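Local coordinates for TIGR00266 family protein (Pseudomonas aeruginosa, PDB 1YOX), which is of unknown function but belongs to the AIM24 family, named for mitochondrial biogenesis, and forms a three-chain assembly built largely of antiparallel beta sheet, at residues C[10-13]-C[19-22]; C[101-106]-C[219-224]; C[115-120]-C[138-143]; C[124-129]-C[155-160]; C[180-185]-C[212-217]. All coordinates share one frame; numbering follows the deposited sequence.

Contact 1 of 5, residues C[10-13]-C[19-22]; sequences YRIL and TVEI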
# COMPACT_ATOMS: atom_id res chain seq x y z
N TYR C 10 22.17 3.11 -9.88
CA TYR C 10 20.78 2.84 -9.68
C TYR C 10 20.04 4.15 -9.65
O TYR C 10 20.65 5.20 -9.53
CB TYR C 10 20.57 2.09 -8.35
CG TYR C 10 20.91 2.95 -7.17
CD1 TYR C 10 19.94 3.75 -6.57
CD2 TYR C 10 22.21 2.99 -6.67
CE1 TYR C 10 20.26 4.56 -5.51
CE2 TYR C 10 22.53 3.80 -5.57
CZ TYR C 10 21.55 4.58 -5.01
OH TYR C 10 21.85 5.37 -3.94
N ARG C 11 18.73 4.07 -9.80
CA ARG C 11 17.84 5.15 -9.44
C ARG C 11 16.62 4.53 -8.75
O ARG C 11 16.18 3.45 -9.12
CB ARG C 11 17.43 5.97 -10.66
CG ARG C 11 17.00 5.12 -11.85
CD ARG C 11 16.70 5.97 -13.08
NE ARG C 11 16.00 5.18 -14.10
CZ ARG C 11 14.81 5.49 -14.62
NH1 ARG C 11 14.16 6.60 -14.24
NH2 ARG C 11 14.27 4.69 -15.53
N ILE C 12 16.14 5.19 -7.71
CA ILE C 12 14.98 4.76 -6.97
C ILE C 12 13.80 5.52 -7.55
O ILE C 12 13.78 6.75 -7.54
CB ILE C 12 15.15 5.05 -5.46
CG1 ILE C 12 16.11 4.03 -4.83
CG2 ILE C 12 13.79 5.04 -4.71
CD1 ILE C 12 16.76 4.50 -3.51
N LEU C 13 12.80 4.78 -8.03
CA LEU C 13 11.63 5.38 -8.63
C LEU C 13 10.42 5.46 -7.69
O LEU C 13 10.26 4.61 -6.81
CB LEU C 13 11.26 4.60 -9.89
CG LEU C 13 12.41 4.41 -10.88
CD1 LEU C 13 11.96 3.44 -11.95
CD2 LEU C 13 12.78 5.77 -11.46
N THR C 19 10.42 1.50 -6.11
CA THR C 19 11.15 0.44 -6.78
C THR C 19 12.59 0.88 -7.17
O THR C 19 12.85 2.04 -7.43
CB THR C 19 10.37 -0.03 -8.00
OG1 THR C 19 11.20 -0.87 -8.81
CG2 THR C 19 9.93 1.11 -8.81
N VAL C 20 13.51 -0.07 -7.20
CA VAL C 20 14.89 0.22 -7.49
C VAL C 20 15.30 -0.31 -8.85
O VAL C 20 15.27 -1.50 -9.12
CB VAL C 20 15.87 -0.25 -6.35
CG1 VAL C 20 15.90 -1.76 -6.25
CG2 VAL C 20 17.27 0.31 -6.61
N GLU C 21 15.67 0.61 -9.73
CA GLU C 21 16.13 0.23 -11.04
C GLU C 21 17.65 0.28 -11.00
O GLU C 21 18.25 1.34 -10.84
CB GLU C 21 15.57 1.15 -12.13
CG GLU C 21 15.86 0.63 -13.54
CD GLU C 21 15.82 1.71 -14.60
OE1 GLU C 21 14.77 1.84 -15.26
OE2 GLU C 21 16.82 2.44 -14.75
N ILE C 22 18.24 -0.90 -11.11
CA ILE C 22 19.67 -1.11 -11.07
C ILE C 22 20.22 -1.05 -12.49
O ILE C 22 19.73 -1.74 -13.38
CB ILE C 22 20.01 -2.51 -10.49
CG1 ILE C 22 19.34 -2.73 -9.11
CG2 ILE C 22 21.56 -2.73 -10.48
CD1 ILE C 22 19.90 -1.89 -7.95
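R11 lays its side chain alongside that of E21, both pointing the same way from a beta hairpin, and the pair closes into a two-pronged salt bridge. The guanidinium approaches side-on: NE reaches E21 OE2 at 2.9 Å, almost within its own plane, while R11 NH2 meets E21 OE1 at 2.9 Å along a more bent path. Guanidinium and carboxylate planes stand 71° apart, and both oxygens are met from above the carboxylate plane. R11 starts with CG lodged between the backbone N and the carbonyl carbon (chi1 46°) and then runs extended to NE, a course that carries the guanidinium out from the sheet face, level with the end of E21. L13 CD1 lies over one face of the guanidinium, toward its rim.

Strands 9-13 and 19-24 are antiparallel. R11 with E21 and L13 with T19 form the hydrogen-bonded pairs, the shortest bond being L13 N to T19 O at 2.8 Å; between them, I12 and V20 make a non-hydrogen-bonded pair. On the other face of the sheet the contacts are apolar: V20 CG2 and I22 CD1 each come to 4.1 Å from Y10 CB, and the Y10 ring meets F158 edge-to-face.

T19 OG1 turns to F92 O and N38 OD1. E21 OE1 also binds Y39 OH and R168 NH2 of the second subunit. A carboxylate shared by two arginines and a tyrosine hydroxyl is probably held ionised, and it ties the hairpin to a subunit interface.

Contact 2 of 5, residues C[101-106]-C[219-224]; sequences VAVDLD and TVWLQS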
# COMPACT_ATOMS: atom_id res chain seq x y z
N VAL C 101 15.49 2.01 0.51
CA VAL C 101 16.67 2.80 0.87
C VAL C 101 17.90 2.05 0.44
O VAL C 101 18.01 0.82 0.63
CB VAL C 101 16.79 3.15 2.41
CG1 VAL C 101 15.98 4.42 2.79
CG2 VAL C 101 16.45 1.99 3.29
N ALA C 102 18.83 2.80 -0.15
CA ALA C 102 20.14 2.27 -0.50
C ALA C 102 20.98 2.43 0.74
O ALA C 102 20.93 3.45 1.40
CB ALA C 102 20.75 3.04 -1.67
N VAL C 103 21.72 1.41 1.10
CA VAL C 103 22.63 1.55 2.22
C VAL C 103 23.99 1.11 1.72
O VAL C 103 24.17 -0.02 1.26
CB VAL C 103 22.16 0.73 3.46
CG1 VAL C 103 23.18 0.83 4.60
CG2 VAL C 103 20.77 1.20 3.96
N ASP C 104 24.95 2.04 1.74
CA ASP C 104 26.33 1.69 1.40
C ASP C 104 26.90 0.97 2.59
O ASP C 104 26.88 1.47 3.70
CB ASP C 104 27.16 2.93 1.05
CG ASP C 104 28.49 2.58 0.39
OD1 ASP C 104 29.11 1.56 0.76
OD2 ASP C 104 28.92 3.32 -0.50
N LEU C 105 27.38 -0.24 2.36
CA LEU C 105 27.96 -1.00 3.43
C LEU C 105 29.18 -0.26 4.02
O LEU C 105 29.35 -0.22 5.26
CB LEU C 105 28.25 -2.44 2.99
CG LEU C 105 27.26 -3.57 3.38
CD1 LEU C 105 25.88 -3.08 3.80
CD2 LEU C 105 27.15 -4.66 2.32
N ASP C 106 30.00 0.37 3.15
CA ASP C 106 31.14 1.17 3.63
C ASP C 106 30.71 2.15 4.71
O ASP C 106 31.38 2.29 5.71
CB ASP C 106 31.87 1.92 2.51
CG ASP C 106 32.79 1.02 1.71
OD1 ASP C 106 33.29 1.48 0.64
OD2 ASP C 106 33.00 -0.15 2.12
N THR C 219 22.60 2.80 14.39
CA THR C 219 21.43 3.20 13.62
C THR C 219 20.44 2.06 13.59
O THR C 219 20.80 0.90 13.46
CB THR C 219 21.82 3.58 12.18
OG1 THR C 219 23.02 4.36 12.23
CG2 THR C 219 20.73 4.40 11.50
N VAL C 220 19.18 2.41 13.78
CA VAL C 220 18.09 1.48 13.58
C VAL C 220 17.22 1.98 12.46
O VAL C 220 16.93 3.19 12.35
CB VAL C 220 17.17 1.34 14.83
CG1 VAL C 220 16.20 0.19 14.61
CG2 VAL C 220 17.98 1.10 16.09
N TRP C 221 16.77 1.03 11.64
CA TRP C 221 15.77 1.30 10.61
C TRP C 221 14.46 0.57 10.91
O TRP C 221 14.42 -0.65 11.02
CB TRP C 221 16.33 0.96 9.23
CG TRP C 221 17.83 1.24 9.14
CD1 TRP C 221 18.84 0.68 9.91
CD2 TRP C 221 18.47 2.12 8.25
NE1 TRP C 221 20.06 1.17 9.54
CE2 TRP C 221 19.87 2.06 8.51
CE3 TRP C 221 18.00 2.97 7.24
CZ2 TRP C 221 20.79 2.82 7.81
CZ3 TRP C 221 18.93 3.72 6.53
CH2 TRP C 221 20.31 3.64 6.82
N LEU C 222 13.39 1.34 11.07
CA LEU C 222 12.09 0.80 11.45
C LEU C 222 11.04 1.10 10.38
O LEU C 222 11.20 2.02 9.60
CB LEU C 222 11.65 1.38 12.80
CG LEU C 222 12.57 1.17 14.01
CD1 LEU C 222 12.10 2.00 15.19
CD2 LEU C 222 12.67 -0.30 14.37
N GLN C 223 9.97 0.31 10.36
CA GLN C 223 8.94 0.45 9.35
C GLN C 223 7.60 0.53 10.05
O GLN C 223 7.36 -0.23 11.01
CB GLN C 223 8.99 -0.73 8.37
CG GLN C 223 8.55 -2.11 8.92
CD GLN C 223 9.06 -3.28 8.08
OE1 GLN C 223 9.73 -4.18 8.60
NE2 GLN C 223 8.81 -3.23 6.79
N SER C 224 6.74 1.44 9.59
CA SER C 224 5.43 1.62 10.18
C SER C 224 4.41 0.52 9.82
O SER C 224 3.48 0.28 10.58
CB SER C 224 4.84 2.97 9.78
OG SER C 224 4.60 3.04 8.38
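W221 N is hydrogen-bonded to A184 O, one of two backbone bonds that hold W221 to strand 182-185, while the indole extends toward V103 and V101 of another sheet. The fold here is two antiparallel sheets facing each other within an AIM24-family chain, a family placed in the cupin clan. Strand 98-104 is an edge strand, within this chain, of one sheet; strand 219-223 belongs to the other, and the backbones stay well apart, with V101 CA and W221 CA 9.9 Å from each other.

Side chains alone cross the gap. V103 and W221 come from opposite directions, and V103 CG2 sits over the face of the W221 six-membered ring, 4.2 Å from its centroid and 26° off the normal, a CH-pi contact. CG2 is placed there by a first torsion of 176°, which sets CG1 anti to the backbone N and leaves CG2 beside that nitrogen. L112 packs against both V103 and W221 and helps fill the same core.

The opposite face of the indole is covered from within its own strand by T219 CG2, offset toward the rim. V101 adds a looser, oblique touch, its CG2 lying 4.4 Å from W221 CE3.

Contact 3 of 5, residues C[115-120]-C[138-143]; sequences QKDSFL and AGFFGG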
# COMPACT_ATOMS: atom_id res chain seq x y z
N GLN C 115 15.91 -7.64 8.46
CA GLN C 115 14.77 -8.57 8.43
C GLN C 115 14.63 -9.14 7.02
O GLN C 115 14.72 -8.42 6.05
CB GLN C 115 13.46 -7.93 8.91
CG GLN C 115 12.41 -9.02 9.26
CD GLN C 115 11.00 -8.52 9.44
OE1 GLN C 115 10.77 -7.36 9.84
NE2 GLN C 115 10.01 -9.41 9.20
N LYS C 116 14.44 -10.44 6.90
CA LYS C 116 14.50 -11.06 5.58
C LYS C 116 13.49 -10.47 4.59
O LYS C 116 13.81 -10.26 3.41
CB LYS C 116 14.41 -12.59 5.67
CG LYS C 116 14.30 -13.30 4.31
CD LYS C 116 14.04 -14.79 4.48
CE LYS C 116 13.27 -15.35 3.29
NZ LYS C 116 11.98 -14.53 3.02
N ASP C 117 12.29 -10.16 5.06
CA ASP C 117 11.21 -9.60 4.23
C ASP C 117 11.64 -8.24 3.71
O ASP C 117 11.12 -7.78 2.72
CB ASP C 117 9.91 -9.41 5.04
CG ASP C 117 9.09 -10.67 5.14
OD1 ASP C 117 9.11 -11.44 4.16
OD2 ASP C 117 8.40 -10.89 6.18
N SER C 118 12.53 -7.59 4.45
CA SER C 118 13.02 -6.29 4.11
C SER C 118 14.17 -6.28 3.10
O SER C 118 14.36 -5.28 2.43
CB SER C 118 13.41 -5.54 5.37
OG SER C 118 12.30 -4.83 5.88
N PHE C 119 14.94 -7.35 3.00
CA PHE C 119 15.96 -7.43 1.96
C PHE C 119 15.35 -7.27 0.54
O PHE C 119 14.42 -7.99 0.18
CB PHE C 119 16.79 -8.71 2.06
CG PHE C 119 17.80 -8.86 0.95
CD1 PHE C 119 19.00 -8.16 0.98
CD2 PHE C 119 17.52 -9.66 -0.16
CE1 PHE C 119 19.94 -8.28 -0.07
CE2 PHE C 119 18.46 -9.77 -1.22
CZ PHE C 119 19.66 -9.08 -1.16
N LEU C 120 15.86 -6.33 -0.24
CA LEU C 120 15.40 -6.15 -1.63
C LEU C 120 16.43 -6.63 -2.68
O LEU C 120 16.14 -7.55 -3.47
CB LEU C 120 14.98 -4.69 -1.91
CG LEU C 120 14.40 -4.43 -3.29
CD1 LEU C 120 13.33 -5.49 -3.62
CD2 LEU C 120 13.83 -3.03 -3.37
N ALA C 138 1.76 -18.65 17.35
CA ALA C 138 0.85 -19.18 16.32
C ALA C 138 0.27 -18.12 15.38
O ALA C 138 -0.64 -18.41 14.58
CB ALA C 138 -0.28 -19.98 16.97
N GLY C 139 0.80 -16.89 15.46
CA GLY C 139 0.45 -15.83 14.50
C GLY C 139 1.36 -15.85 13.27
O GLY C 139 1.86 -16.91 12.87
N PHE C 140 1.59 -14.68 12.68
CA PHE C 140 2.38 -14.55 11.45
C PHE C 140 3.76 -15.14 11.61
O PHE C 140 4.25 -15.84 10.71
CB PHE C 140 2.50 -13.09 11.00
CG PHE C 140 3.35 -12.91 9.75
CD1 PHE C 140 2.79 -13.04 8.49
CD2 PHE C 140 4.72 -12.65 9.85
CE1 PHE C 140 3.56 -12.90 7.34
CE2 PHE C 140 5.50 -12.51 8.72
CZ PHE C 140 4.91 -12.62 7.45
N PHE C 141 4.41 -14.86 12.74
CA PHE C 141 5.75 -15.41 12.96
C PHE C 141 5.75 -16.89 13.38
O PHE C 141 6.81 -17.51 13.49
CB PHE C 141 6.61 -14.48 13.84
CG PHE C 141 7.03 -13.22 13.14
CD1 PHE C 141 6.72 -11.97 13.66
CD2 PHE C 141 7.71 -13.29 11.93
CE1 PHE C 141 7.10 -10.82 13.00
CE2 PHE C 141 8.10 -12.15 11.25
CZ PHE C 141 7.80 -10.90 11.78
N GLY C 142 4.56 -17.46 13.56
CA GLY C 142 4.42 -18.92 13.63
C GLY C 142 4.66 -19.62 12.29
O GLY C 142 4.94 -20.82 12.24
N GLY C 143 4.56 -18.88 11.19
CA GLY C 143 4.70 -19.50 9.87
C GLY C 143 6.16 -19.80 9.55
O GLY C 143 6.77 -20.73 10.09
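Polar groups meet aromatic rims in this contact, with D117 directed at F140 and Q115 at F141. D117 OD2 lies 4.1 Å from F140 CZ, at the ring edge and near the ring plane, where the slightly positive C-H rim would suit a carboxylate. The two planes are turned 51° from each other. In the second pair the end of the Q115 side chain lies at the outer edge of the F141 ring, with the amide plane inclined 60° to it. Neither pair makes a hydrogen bond.

Among the aromatic contacts, F140 and F141 lean on each other: F140 CD2 is 3.6 Å above the plane of F141, toward its rim. F141 also meets F146 edge-to-face, and F140 meets F227 of helix 227-237.

Ionic contact comes from outside the two segments, D117 OD1 forming a salt bridge with R233 NH1 of the second subunit. The stronger partner of the carboxylate is this arginine, and the ring edge is a secondary neighbour.

Backbone bonds shape both segments. S118 N to Q115 O and G142 N to G139 O, each 2.8 Å, are the i to i+3 bonds of beta turns. The first of these turns passes the chain from strand 111-115 of one antiparallel sheet to strand 119-123 of another, and it is met there by the phenylalanine-bearing loop next to helix 227-237.

Contact 4 of 5, residues C[124-129]-C[155-160]; sequences YGTRVG and GLVFVH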
# COMPACT_ATOMS: atom_id res chain seq x y z
N TYR C 124 26.53 -7.83 -6.42
CA TYR C 124 27.32 -9.05 -6.41
C TYR C 124 28.56 -8.83 -5.52
O TYR C 124 29.14 -7.73 -5.54
CB TYR C 124 27.72 -9.49 -7.83
CG TYR C 124 28.39 -10.85 -7.83
CD1 TYR C 124 27.72 -11.97 -7.32
CD2 TYR C 124 29.71 -11.01 -8.28
CE1 TYR C 124 28.34 -13.23 -7.28
CE2 TYR C 124 30.35 -12.27 -8.24
CZ TYR C 124 29.65 -13.37 -7.74
OH TYR C 124 30.22 -14.63 -7.69
N GLY C 125 28.93 -9.84 -4.74
CA GLY C 125 30.00 -9.70 -3.74
C GLY C 125 29.48 -9.47 -2.32
O GLY C 125 30.23 -9.62 -1.34
N THR C 126 28.21 -9.09 -2.21
CA THR C 126 27.57 -9.02 -0.91
C THR C 126 27.52 -10.42 -0.36
O THR C 126 27.17 -11.38 -1.07
CB THR C 126 26.17 -8.42 -0.95
OG1 THR C 126 26.20 -7.13 -1.58
CG2 THR C 126 25.62 -8.29 0.48
N ARG C 127 27.92 -10.54 0.90
CA ARG C 127 27.82 -11.78 1.61
C ARG C 127 26.52 -11.73 2.42
O ARG C 127 26.34 -10.85 3.28
CB ARG C 127 29.07 -11.97 2.48
CG ARG C 127 30.34 -12.14 1.60
CD ARG C 127 31.66 -12.06 2.38
NE ARG C 127 32.04 -10.70 2.76
CZ ARG C 127 32.26 -10.30 4.02
NH1 ARG C 127 32.16 -11.17 5.03
NH2 ARG C 127 32.61 -9.03 4.26
N VAL C 128 25.60 -12.63 2.08
CA VAL C 128 24.28 -12.73 2.70
C VAL C 128 24.17 -13.98 3.57
O VAL C 128 24.16 -15.10 3.06
CB VAL C 128 23.12 -12.76 1.64
CG1 VAL C 128 21.75 -13.03 2.30
CG2 VAL C 128 23.10 -11.47 0.83
N GLY C 129 24.07 -13.78 4.87
CA GLY C 129 23.85 -14.91 5.77
C GLY C 129 22.70 -14.67 6.73
O GLY C 129 22.10 -13.59 6.73
N GLY C 155 29.91 -3.15 -0.75
CA GLY C 155 29.07 -2.65 -1.83
C GLY C 155 27.73 -2.10 -1.38
O GLY C 155 27.49 -1.84 -0.18
N LEU C 156 26.86 -1.94 -2.37
CA LEU C 156 25.50 -1.44 -2.16
C LEU C 156 24.47 -2.51 -1.90
O LEU C 156 24.42 -3.57 -2.53
CB LEU C 156 25.07 -0.56 -3.32
CG LEU C 156 25.75 0.80 -3.30
CD1 LEU C 156 25.58 1.45 -4.67
CD2 LEU C 156 25.19 1.69 -2.18
N VAL C 157 23.61 -2.17 -0.96
CA VAL C 157 22.56 -3.03 -0.44
C VAL C 157 21.30 -2.16 -0.53
O VAL C 157 21.40 -0.94 -0.40
CB VAL C 157 22.96 -3.46 1.00
CG1 VAL C 157 21.93 -3.14 2.02
CG2 VAL C 157 23.51 -4.90 1.03
N PHE C 158 20.16 -2.75 -0.82
CA PHE C 158 18.90 -2.01 -0.87
C PHE C 158 17.91 -2.78 -0.00
O PHE C 158 17.75 -4.01 -0.15
CB PHE C 158 18.38 -1.89 -2.31
CG PHE C 158 19.37 -1.27 -3.25
CD1 PHE C 158 20.41 -2.04 -3.80
CD2 PHE C 158 19.31 0.10 -3.56
CE1 PHE C 158 21.36 -1.46 -4.64
CE2 PHE C 158 20.25 0.69 -4.43
CZ PHE C 158 21.27 -0.10 -4.97
N VAL C 159 17.30 -2.06 0.92
CA VAL C 159 16.38 -2.67 1.85
C VAL C 159 15.06 -1.92 1.71
O VAL C 159 15.05 -0.77 1.29
CB VAL C 159 16.93 -2.70 3.35
CG1 VAL C 159 18.21 -3.55 3.49
CG2 VAL C 159 17.16 -1.32 3.89
N HIS C 160 13.96 -2.58 2.07
CA HIS C 160 12.65 -1.98 1.92
C HIS C 160 11.93 -1.81 3.27
O HIS C 160 11.91 -2.73 4.08
CB HIS C 160 11.85 -2.87 0.96
CG HIS C 160 10.39 -2.54 0.88
ND1 HIS C 160 9.86 -1.76 -0.13
CD2 HIS C 160 9.35 -2.90 1.67
CE1 HIS C 160 8.56 -1.66 0.03
NE2 HIS C 160 8.22 -2.34 1.12
O HOH W 1 28.94 -5.88 -0.73
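T126 meets V157 and, through a water, G155, at the end of a turn that leads out of strand 119-123. The turn opens at Y124, and G125 follows with a positive phi of 99°, a conformation glycine adopts readily, as the chain bends away toward strand 127-134. At T126 the two backbones come nearest, T126 CA lying 6.6 Å from G155 CA.

T126 then carries the contact with both branches of its side chain. Its first torsion of -55° sets OG1 beside the backbone N and CG2 anti to it. CG2 touches V157 CG2 at 4.0 Å, the two side chains crossing at about a right angle. OG1 is engaged twice: it bonds to A123 O, back across the turn, and it accepts a hydrogen bond from a water at 3.1 Å. The same water accepts from G155 N at 2.9 Å, bridging the two segments where no direct hydrogen bond joins them.

Here a connection between two antiparallel sheets abuts the start of a strand: 119-123 and 156-162 are neighbours in one sheet, with L156 bonded through its backbone to A123, while 127-134 is an edge strand, within this chain, of the other.

R127 enters that second sheet by backbone bonding to E152. Next along, V128 packs on L151, a leucine that V157 also touches.

Contact 5 of 5, residues C[180-185]-C[212-217]; sequences GCLVAF and TTLKGS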
# COMPACT_ATOMS: atom_id res chain seq x y z
N GLY C 180 7.82 -7.13 14.23
CA GLY C 180 7.89 -7.04 12.77
C GLY C 180 8.35 -5.69 12.23
O GLY C 180 8.79 -5.61 11.09
N CYS C 181 8.22 -4.64 13.05
CA CYS C 181 8.61 -3.28 12.70
C CYS C 181 10.11 -3.03 12.53
O CYS C 181 10.51 -1.97 12.05
CB CYS C 181 8.04 -2.27 13.71
SG CYS C 181 6.28 -2.05 13.53
N LEU C 182 10.94 -3.99 12.90
CA LEU C 182 12.38 -3.85 12.68
C LEU C 182 12.82 -4.16 11.24
O LEU C 182 12.80 -5.30 10.82
CB LEU C 182 13.16 -4.73 13.67
CG LEU C 182 14.68 -4.52 13.85
CD1 LEU C 182 15.01 -3.11 14.17
CD2 LEU C 182 15.22 -5.46 14.95
N VAL C 183 13.23 -3.14 10.52
CA VAL C 183 13.80 -3.31 9.19
C VAL C 183 15.25 -3.80 9.22
O VAL C 183 15.55 -4.92 8.78
CB VAL C 183 13.72 -2.00 8.36
CG1 VAL C 183 14.27 -2.22 6.94
CG2 VAL C 183 12.29 -1.53 8.30
N ALA C 184 16.13 -2.92 9.72
CA ALA C 184 17.59 -3.09 9.67
C ALA C 184 18.25 -2.42 10.88
O ALA C 184 17.67 -1.49 11.48
CB ALA C 184 18.15 -2.50 8.36
N PHE C 185 19.46 -2.88 11.22
CA PHE C 185 20.32 -2.22 12.22
C PHE C 185 21.81 -2.56 12.04
O PHE C 185 22.18 -3.63 11.54
CB PHE C 185 19.87 -2.52 13.66
CG PHE C 185 19.88 -3.99 14.02
CD1 PHE C 185 21.00 -4.57 14.62
CD2 PHE C 185 18.78 -4.78 13.77
CE1 PHE C 185 21.01 -5.92 14.95
CE2 PHE C 185 18.78 -6.13 14.10
CZ PHE C 185 19.91 -6.70 14.69
N THR C 212 10.60 -6.49 20.64
CA THR C 212 12.04 -6.56 20.43
C THR C 212 12.70 -5.37 21.14
O THR C 212 12.35 -4.21 20.89
CB THR C 212 12.42 -6.62 18.91
OG1 THR C 212 11.98 -7.87 18.36
CG2 THR C 212 13.94 -6.48 18.69
N THR C 213 13.59 -5.69 22.09
CA THR C 213 14.31 -4.67 22.83
C THR C 213 15.68 -4.48 22.22
O THR C 213 16.46 -5.43 22.12
CB THR C 213 14.45 -5.02 24.29
OG1 THR C 213 13.16 -5.25 24.84
CG2 THR C 213 15.12 -3.88 25.08
N LEU C 214 15.93 -3.24 21.82
CA LEU C 214 17.20 -2.81 21.26
C LEU C 214 17.98 -1.98 22.27
O LEU C 214 17.43 -1.09 22.91
CB LEU C 214 16.97 -1.99 19.99
CG LEU C 214 16.37 -2.72 18.79
CD1 LEU C 214 16.30 -1.81 17.59
CD2 LEU C 214 17.16 -3.94 18.45
N LYS C 215 19.28 -2.25 22.41
CA LYS C 215 20.09 -1.46 23.35
C LYS C 215 21.53 -1.29 22.87
O LYS C 215 22.19 -2.27 22.51
CB LYS C 215 20.03 -2.08 24.76
CG LYS C 215 20.70 -3.46 24.88
CD LYS C 215 20.23 -4.24 26.14
CE LYS C 215 18.81 -4.86 25.98
NZ LYS C 215 18.60 -5.68 24.72
N GLY C 216 22.01 -0.05 22.86
CA GLY C 216 23.40 0.22 22.48
C GLY C 216 23.65 1.39 21.54
O GLY C 216 23.11 2.47 21.71
N SER C 217 24.48 1.13 20.53
CA SER C 217 25.09 2.16 19.70
C SER C 217 24.25 2.83 18.61
O SER C 217 23.63 3.89 18.82
CB SER C 217 26.31 1.57 19.00
OG SER C 217 25.91 0.78 17.89
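L182 points its forked end between L214 and T212, one methyl to each. CD1 meets L214 CD1 at 3.9 Å, and the two leucines approach at a slant, methyl against methyl. Against T212 the same side chain lies nearly at a right angle, L182 CD2 coming to 4.1 Å from T212 CG2. The fork is aimed by a first torsion of -166°, CG opposite the backbone N, which directs the branch toward strand 210-216. The backbones keep their distance: L182 CA and T212 CA are 8.2 Å apart.

T212 divides its side chain by character. With chi1 at -68° its methyl faces L182 while OG1, turned beside its own backbone N, is hydrogen-bonded to T179 OG1. The hydroxyl of this buried residue is thereby satisfied.

Further hydrophobic groups complete the layer. V220 touches both L182 and L214, and L214 also packs on I189 and Y191. The ring of F185, directed the same general way as L182, stands off from the second segment, F185 CD2 coming no nearer than 5.0 Å, to L214 CD2, and instead meets F113 and Y191.

Strand 182-185 lies in a six-stranded antiparallel sheet, where V183 and A184 both face W221 in a classic beta bulge; strand 210-216 is the middle strand of a three-stranded one. Leucine and threonine methyls meeting between two facing sheets are characteristic of the interior of a beta sandwich.

Overall arrangement
The contacts run in a chain through the beta-sheet body, from contact 1 at one end to contact 5 at the other, their centres 26 Å apart. Contact 1 touches contact 4, I22 CD1 lying 3.6 Å from F158 CE1. Contacts 2 and 4 have centres 12 Å apart and share a sheet, V101 N bonding to V159 O at 2.9 Å. Backbone bonds also couple contact 3 to its neighbours: L120 N to F158 O of contact 4, and Q115 N to V183 O of contact 5. Contacts 1 and 3 both reach the second subunit, whereas 2 and 5 touch the third. The protein's function is unknown, so the contacts are related here to the fold and the subunit interfaces alone.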